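PDB 4XT0: protein LigF from Sphingobium sp. SYK-6, which cleaves beta-aryl ether bonds of lignin stereospecifically, as a glutathione-binding beta-etherase of the glutathione S-transferase superfamily. Local coordinates for residues 97-102 and 192-197; 115-120 and 162-167. One frame throughout, in Å; residues are numbered along the deposited sequence.

Contact 1: 97-102 and 192-197; sequences AEMRVW and GYSLAD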
loop_
_atom_site.group_PDB
_atom_site.type_symbol
_atom_site.label_atom_id
_atom_site.label_comp_id
_atom_site.label_asym_id
_atom_site.label_seq_id
_atom_site.Cartn_x
_atom_site.Cartn_y
_atom_site.Cartn_z
ATOM N N ALA A 97 -3.685 12.907 6.831
ATOM C CA ALA A 97 -3.537 12.486 5.431
ATOM C C ALA A 97 -2.065 12.365 5.033
ATOM O O ALA A 97 -1.644 11.390 4.401
ATOM C CB ALA A 97 -4.263 13.467 4.482
ATOM N N GLU A 98 -1.284 13.372 5.389
ATOM C CA GLU A 98 0.144 13.360 5.103
ATOM C C GLU A 98 0.821 12.156 5.774
ATOM O O GLU A 98 1.689 11.510 5.185
ATOM C CB GLU A 98 0.760 14.678 5.575
ATOM C CG GLU A 98 2.189 14.876 5.229
ATOM C CD GLU A 98 2.650 16.288 5.535
ATOM O OE1 GLU A 98 1.831 17.228 5.374
ATOM O OE2 GLU A 98 3.823 16.447 5.948
ATOM N N MET A 99 0.398 11.859 7.002
ATOM C CA MET A 99 0.854 10.674 7.731
ATOM C C MET A 99 0.616 9.373 6.928
ATOM O O MET A 99 1.516 8.536 6.815
ATOM C CB MET A 99 0.142 10.591 9.094
ATOM C CG MET A 99 0.632 9.478 10.039
ATOM S SD MET A 99 -0.623 8.915 11.243
ATOM C CE MET A 99 -1.820 8.141 10.168
ATOM N N ARG A 100 -0.587 9.220 6.376
ATOM C CA ARG A 100 -0.945 8.023 5.612
ATOM C C ARG A 100 -0.164 7.923 4.321
ATOM O O ARG A 100 0.097 6.816 3.865
ATOM C CB ARG A 100 -2.457 7.978 5.292
ATOM C CG ARG A 100 -3.327 7.869 6.529
ATOM C CD ARG A 100 -4.806 7.484 6.221
ATOM N NE ARG A 100 -5.407 7.143 7.512
ATOM C CZ ARG A 100 -6.372 7.829 8.110
ATOM N NH1 ARG A 100 -6.924 8.877 7.506
ATOM N NH2 ARG A 100 -6.799 7.447 9.308
ATOM N N VAL A 101 0.194 9.063 3.719
ATOM C CA VAL A 101 1.042 9.034 2.530
ATOM C C VAL A 101 2.368 8.353 2.909
ATOM O O VAL A 101 2.877 7.518 2.162
ATOM C CB VAL A 101 1.293 10.447 1.947
ATOM C CG1 VAL A 101 2.337 10.391 0.814
ATOM C CG2 VAL A 101 -0.016 11.042 1.406
ATOM N N TRP A 102 2.905 8.685 4.084
ATOM C CA TRP A 102 4.137 8.039 4.563
ATOM C C TRP A 102 3.954 6.564 4.867
ATOM O O TRP A 102 4.843 5.760 4.574
ATOM C CB TRP A 102 4.681 8.724 5.835
ATOM C CG TRP A 102 5.462 9.969 5.557
ATOM C CD1 TRP A 102 5.080 11.245 5.824
ATOM C CD2 TRP A 102 6.753 10.044 4.953
ATOM N NE1 TRP A 102 6.052 12.122 5.427
ATOM C CE2 TRP A 102 7.089 11.418 4.878
ATOM C CE3 TRP A 102 7.663 9.103 4.461
ATOM C CZ2 TRP A 102 8.299 11.863 4.343
ATOM C CZ3 TRP A 102 8.867 9.550 3.924
ATOM C CH2 TRP A 102 9.171 10.917 3.874
ATOM N N GLY A 192 4.521 16.324 14.692
ATOM C CA GLY A 192 5.262 15.519 15.650
ATOM C C GLY A 192 5.133 14.022 15.436
ATOM O O GLY A 192 4.561 13.560 14.448
ATOM N N TYR A 193 5.679 13.269 16.381
ATOM C CA TYR A 193 5.773 11.816 16.303
ATOM C C TYR A 193 4.441 11.150 16.014
ATOM O O TYR A 193 3.445 11.436 16.685
ATOM C CB TYR A 193 6.334 11.306 17.619
ATOM C CG TYR A 193 6.611 9.827 17.730
ATOM C CD1 TYR A 193 7.691 9.252 17.075
ATOM C CD2 TYR A 193 5.830 9.019 18.558
ATOM C CE1 TYR A 193 7.984 7.901 17.218
ATOM C CE2 TYR A 193 6.114 7.664 18.718
ATOM C CZ TYR A 193 7.196 7.116 18.046
ATOM O OH TYR A 193 7.519 5.791 18.204
ATOM N N SER A 194 4.422 10.255 15.023
ATOM C CA SER A 194 3.171 9.643 14.595
ATOM C C SER A 194 3.436 8.243 14.067
ATOM O O SER A 194 4.586 7.781 14.044
ATOM C CB SER A 194 2.492 10.496 13.515
ATOM O OG SER A 194 3.123 10.317 12.240
ATOM N N LEU A 195 2.363 7.572 13.660
ATOM C CA LEU A 195 2.452 6.284 12.963
ATOM C C LEU A 195 3.381 6.357 11.732
ATOM O O LEU A 195 3.985 5.354 11.372
ATOM C CB LEU A 195 1.061 5.797 12.523
ATOM C CG LEU A 195 0.030 5.509 13.625
ATOM C CD1 LEU A 195 -1.241 4.931 13.002
ATOM C CD2 LEU A 195 0.601 4.583 14.706
ATOM N N ALA A 196 3.494 7.528 11.097
ATOM C CA ALA A 196 4.460 7.686 9.994
ATOM C C ALA A 196 5.869 7.349 10.442
ATOM O O ALA A 196 6.590 6.605 9.752
ATOM C CB ALA A 196 4.440 9.112 9.430
ATOM N N ASP A 197 6.285 7.929 11.568
ATOM C CA ASP A 197 7.622 7.656 12.092
ATOM C C ASP A 197 7.782 6.184 12.456
ATOM O O ASP A 197 8.784 5.562 12.106
ATOM C CB ASP A 197 7.926 8.557 13.296
ATOM C CG ASP A 197 7.772 10.030 12.950
ATOM O OD1 ASP A 197 8.672 10.581 12.260
ATOM O OD2 ASP A 197 6.737 10.627 13.333
#

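Contact 2: 115-120 and 162-167; sequences STIGWA and EMLDEE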
loop_
_atom_site.group_PDB
_atom_site.type_symbol
_atom_site.label_atom_id
_atom_site.label_comp_id
_atom_site.label_asym_id
_atom_site.label_seq_id
_atom_site.Cartn_x
_atom_site.Cartn_y
_atom_site.Cartn_z
ATOM N N SER A 115 13.409 -5.376 2.288
ATOM C CA SER A 115 13.038 -6.764 2.532
ATOM C C SER A 115 13.670 -7.717 1.514
ATOM O O SER A 115 14.242 -8.743 1.895
ATOM C CB SER A 115 11.506 -6.898 2.525
ATOM O OG SER A 115 11.092 -8.252 2.506
ATOM N N THR A 116 13.587 -7.373 0.228
ATOM C CA THR A 116 14.171 -8.216 -0.819
ATOM C C THR A 116 15.644 -8.502 -0.555
ATOM O O THR A 116 16.108 -9.627 -0.727
ATOM C CB THR A 116 14.039 -7.585 -2.220
ATOM O OG1 THR A 116 12.654 -7.380 -2.519
ATOM C CG2 THR A 116 14.663 -8.508 -3.278
ATOM N N ILE A 117 16.379 -7.484 -0.121
ATOM C CA ILE A 117 17.789 -7.680 0.193
ATOM C C ILE A 117 17.918 -8.596 1.419
ATOM O O ILE A 117 18.791 -9.461 1.465
ATOM C CB ILE A 117 18.502 -6.334 0.421
ATOM C CG1 ILE A 117 18.416 -5.476 -0.849
ATOM C CG2 ILE A 117 19.952 -6.549 0.810
ATOM C CD1 ILE A 117 18.657 -6.260 -2.131
ATOM N N GLY A 118 17.019 -8.419 2.388
ATOM C CA GLY A 118 16.949 -9.289 3.553
ATOM C C GLY A 118 16.714 -10.764 3.240
ATOM O O GLY A 118 17.372 -11.632 3.819
ATOM N N TRP A 119 15.783 -11.057 2.332
ATOM C CA TRP A 119 15.524 -12.442 1.927
ATOM C C TRP A 119 16.730 -13.070 1.229
ATOM O O TRP A 119 16.991 -14.268 1.369
ATOM C CB TRP A 119 14.299 -12.523 1.007
ATOM C CG TRP A 119 12.988 -12.509 1.745
ATOM C CD1 TRP A 119 12.271 -11.409 2.130
ATOM C CD2 TRP A 119 12.241 -13.648 2.195
ATOM N NE1 TRP A 119 11.126 -11.793 2.785
ATOM C CE2 TRP A 119 11.084 -13.162 2.839
ATOM C CE3 TRP A 119 12.435 -15.029 2.111
ATOM C CZ2 TRP A 119 10.128 -14.008 3.399
ATOM C CZ3 TRP A 119 11.485 -15.865 2.667
ATOM C CH2 TRP A 119 10.346 -15.353 3.301
ATOM N N ALA A 120 17.464 -12.259 0.477
ATOM C CA ALA A 120 18.602 -12.757 -0.282
ATOM C C ALA A 120 19.774 -13.119 0.631
ATOM O O ALA A 120 20.409 -14.155 0.450
ATOM C CB ALA A 120 19.035 -11.728 -1.324
ATOM N N GLU A 162 20.378 -9.001 -11.472
ATOM C CA GLU A 162 19.785 -7.741 -11.909
ATOM C C GLU A 162 18.627 -7.327 -10.991
ATOM O O GLU A 162 18.378 -6.142 -10.798
ATOM C CB GLU A 162 19.314 -7.836 -13.366
ATOM C CG GLU A 162 17.992 -8.570 -13.561
ATOM C CD GLU A 162 17.414 -8.379 -14.952
ATOM O OE1 GLU A 162 18.171 -8.530 -15.936
ATOM O OE2 GLU A 162 16.204 -8.070 -15.057
ATOM N N MET A 163 17.930 -8.310 -10.428
ATOM C CA MET A 163 16.914 -8.052 -9.414
ATOM C C MET A 163 17.525 -7.371 -8.181
ATOM O O MET A 163 16.982 -6.393 -7.673
ATOM C CB MET A 163 16.211 -9.353 -9.009
ATOM C CG MET A 163 15.262 -9.207 -7.823
ATOM S SD MET A 163 13.668 -10.036 -8.039
ATOM C CE MET A 163 14.027 -11.665 -7.416
ATOM N N LEU A 164 18.660 -7.884 -7.712
ATOM C CA LEU A 164 19.322 -7.310 -6.544
ATOM C C LEU A 164 19.785 -5.876 -6.804
ATOM O O LEU A 164 19.584 -4.994 -5.965
ATOM C CB LEU A 164 20.506 -8.181 -6.114
ATOM C CG LEU A 164 20.165 -9.622 -5.714
ATOM C CD1 LEU A 164 21.428 -10.414 -5.302
ATOM C CD2 LEU A 164 19.111 -9.638 -4.613
ATOM N N ASP A 165 20.392 -5.650 -7.967
ATOM C CA ASP A 165 20.857 -4.320 -8.351
ATOM C C ASP A 165 19.724 -3.296 -8.293
ATOM O O ASP A 165 19.883 -2.196 -7.760
ATOM C CB ASP A 165 21.447 -4.339 -9.762
ATOM C CG ASP A 165 22.501 -5.418 -9.946
ATOM O OD1 ASP A 165 23.106 -5.841 -8.936
ATOM O OD2 ASP A 165 22.721 -5.836 -11.105
ATOM N N GLU A 166 18.582 -3.665 -8.853
ATOM C CA GLU A 166 17.452 -2.751 -8.898
ATOM C C GLU A 166 16.937 -2.457 -7.481
ATOM O O GLU A 166 16.622 -1.307 -7.149
ATOM C CB GLU A 166 16.342 -3.323 -9.780
ATOM C CG GLU A 166 14.997 -2.643 -9.631
ATOM C CD GLU A 166 14.968 -1.227 -10.192
ATOM O OE1 GLU A 166 16.002 -0.760 -10.716
ATOM O OE2 GLU A 166 13.906 -0.569 -10.103
ATOM N N GLU A 167 16.882 -3.494 -6.645
ATOM C CA GLU A 167 16.382 -3.348 -5.282
ATOM C C GLU A 167 17.251 -2.396 -4.479
ATOM O O GLU A 167 16.731 -1.560 -3.718
ATOM C CB GLU A 167 16.309 -4.705 -4.585
ATOM C CG GLU A 167 15.225 -5.625 -5.134
ATOM C CD GLU A 167 13.889 -4.932 -5.310
ATOM O OE1 GLU A 167 13.400 -4.317 -4.346
ATOM O OE2 GLU A 167 13.324 -4.992 -6.420
#

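Contact 1: 97-102 and 192-197
Met99 and Trp102, three residues apart on helix 93-121, meet the first turn of helix 195-204. Met99 extends with CG anti to its backbone N (chi1 -174°), which lays CG over the start of that turn, 3.4 Å from Ser194 OG and 3.6 Å from the backbone N of Ala196. The chain runs on nearly extended to SD, 3.8 Å from Leu195 CB, the two side chains crossing obliquely. The methyl of Ala196 lies between the two residues of the long helix: CB is 3.9 Å from Met99 CG and 3.6 Å from Trp102 CB. Trp102 touches mainly through its CB, while its indole turns away toward Arg177, Leu178 and Thr181 of helix 161-182. With so small a side chain at Ala196 the backbones come close, Met99 CA and Ala196 CA being 5.2 Å apart.

What sets the turn in place is a capping box. Ser194 OG accepts from Ala196 N (3.0 Å), and Asp197 OD2, through its anti lone pair, accepts from Ser194 N at 2.9 Å. The other carboxylate oxygen, OD1, takes the N-H groups of Leu188 and Trp229, so both oxygens of this buried group have donors, which would probably stabilise its charged form. On the far side of helix 93-121, Arg100 forms salt bridges with Glu75 of its own chain and with Asp79 of the second subunit. A serine N-cap with aspartate three residues on is the capping box characteristic of the helical C-terminal domain of glutathione S-transferases, here buried against that domain's long first helix.

Contact 2: 115-120 and 162-167
Helices 115-120 and 162-167 run roughly antiparallel, their axes 9.8 Å apart at closest approach and their directions 139° apart. They are local segments of two long helices in the all-helical C-terminal domain of the glutathione S-transferase fold, and carbon-to-carbon packing joins them. Ile117, with CG1 anti to its carbonyl carbon, sends CD1 across the gap to Glu167 CB at 3.7 Å, the two side chains sliding past each other in opposite directions. The same CD1 lies 4.2 Å from Leu164 CD2. One turn along, Ala120 CB meets that leucine methyl tip to tip at 3.9 Å, and Phe159 touches both Ala120 and Leu164.

Glu167 CB points at the partner helix, and chi1 sets CG against Thr116. The bend at chi2 (-47°) folds the carboxylate back, so that OE1 lies 3.6 Å from Thr116 OG1 while OE2 forms a salt bridge with Lys170. An alanine here would remove CG and the carboxylate, and with them the contact to Thr116 and the bridge to Lys170, which would probably loosen the packing of the two helices at this point. Thr116 crosses the glutamate at about a right angle. Its hydroxyl stands beside the backbone N, and OG1 is hydrogen-bonded to the carbonyl O of Trp112 one turn earlier on its own helix. That torsion (chi1 -59°) aims the methyl across instead, where Thr116 CG2 rests 3.5 Å from Glu167 CG.

Helix 93-121 is common to both contacts: contact 1 uses its early turns, contact 2 its last ones. Their centres lie 26 Å apart and their nearest atoms about 14 Å, so they do not touch. Contact 2 is nested along the chain inside the loop closed by contact 1, and helix 161-182, its second partner, passes on to cover the indole of Trp102. Neither contact binds glutathione directly; the Leu195 side chain is about 13 Å from a bound glutathione, and that of Thr116 about 11 Å from one. Beside contact 2, Trp119 packs edge-to-face with Trp152 and touches Gln148, both of which line the glutathione site.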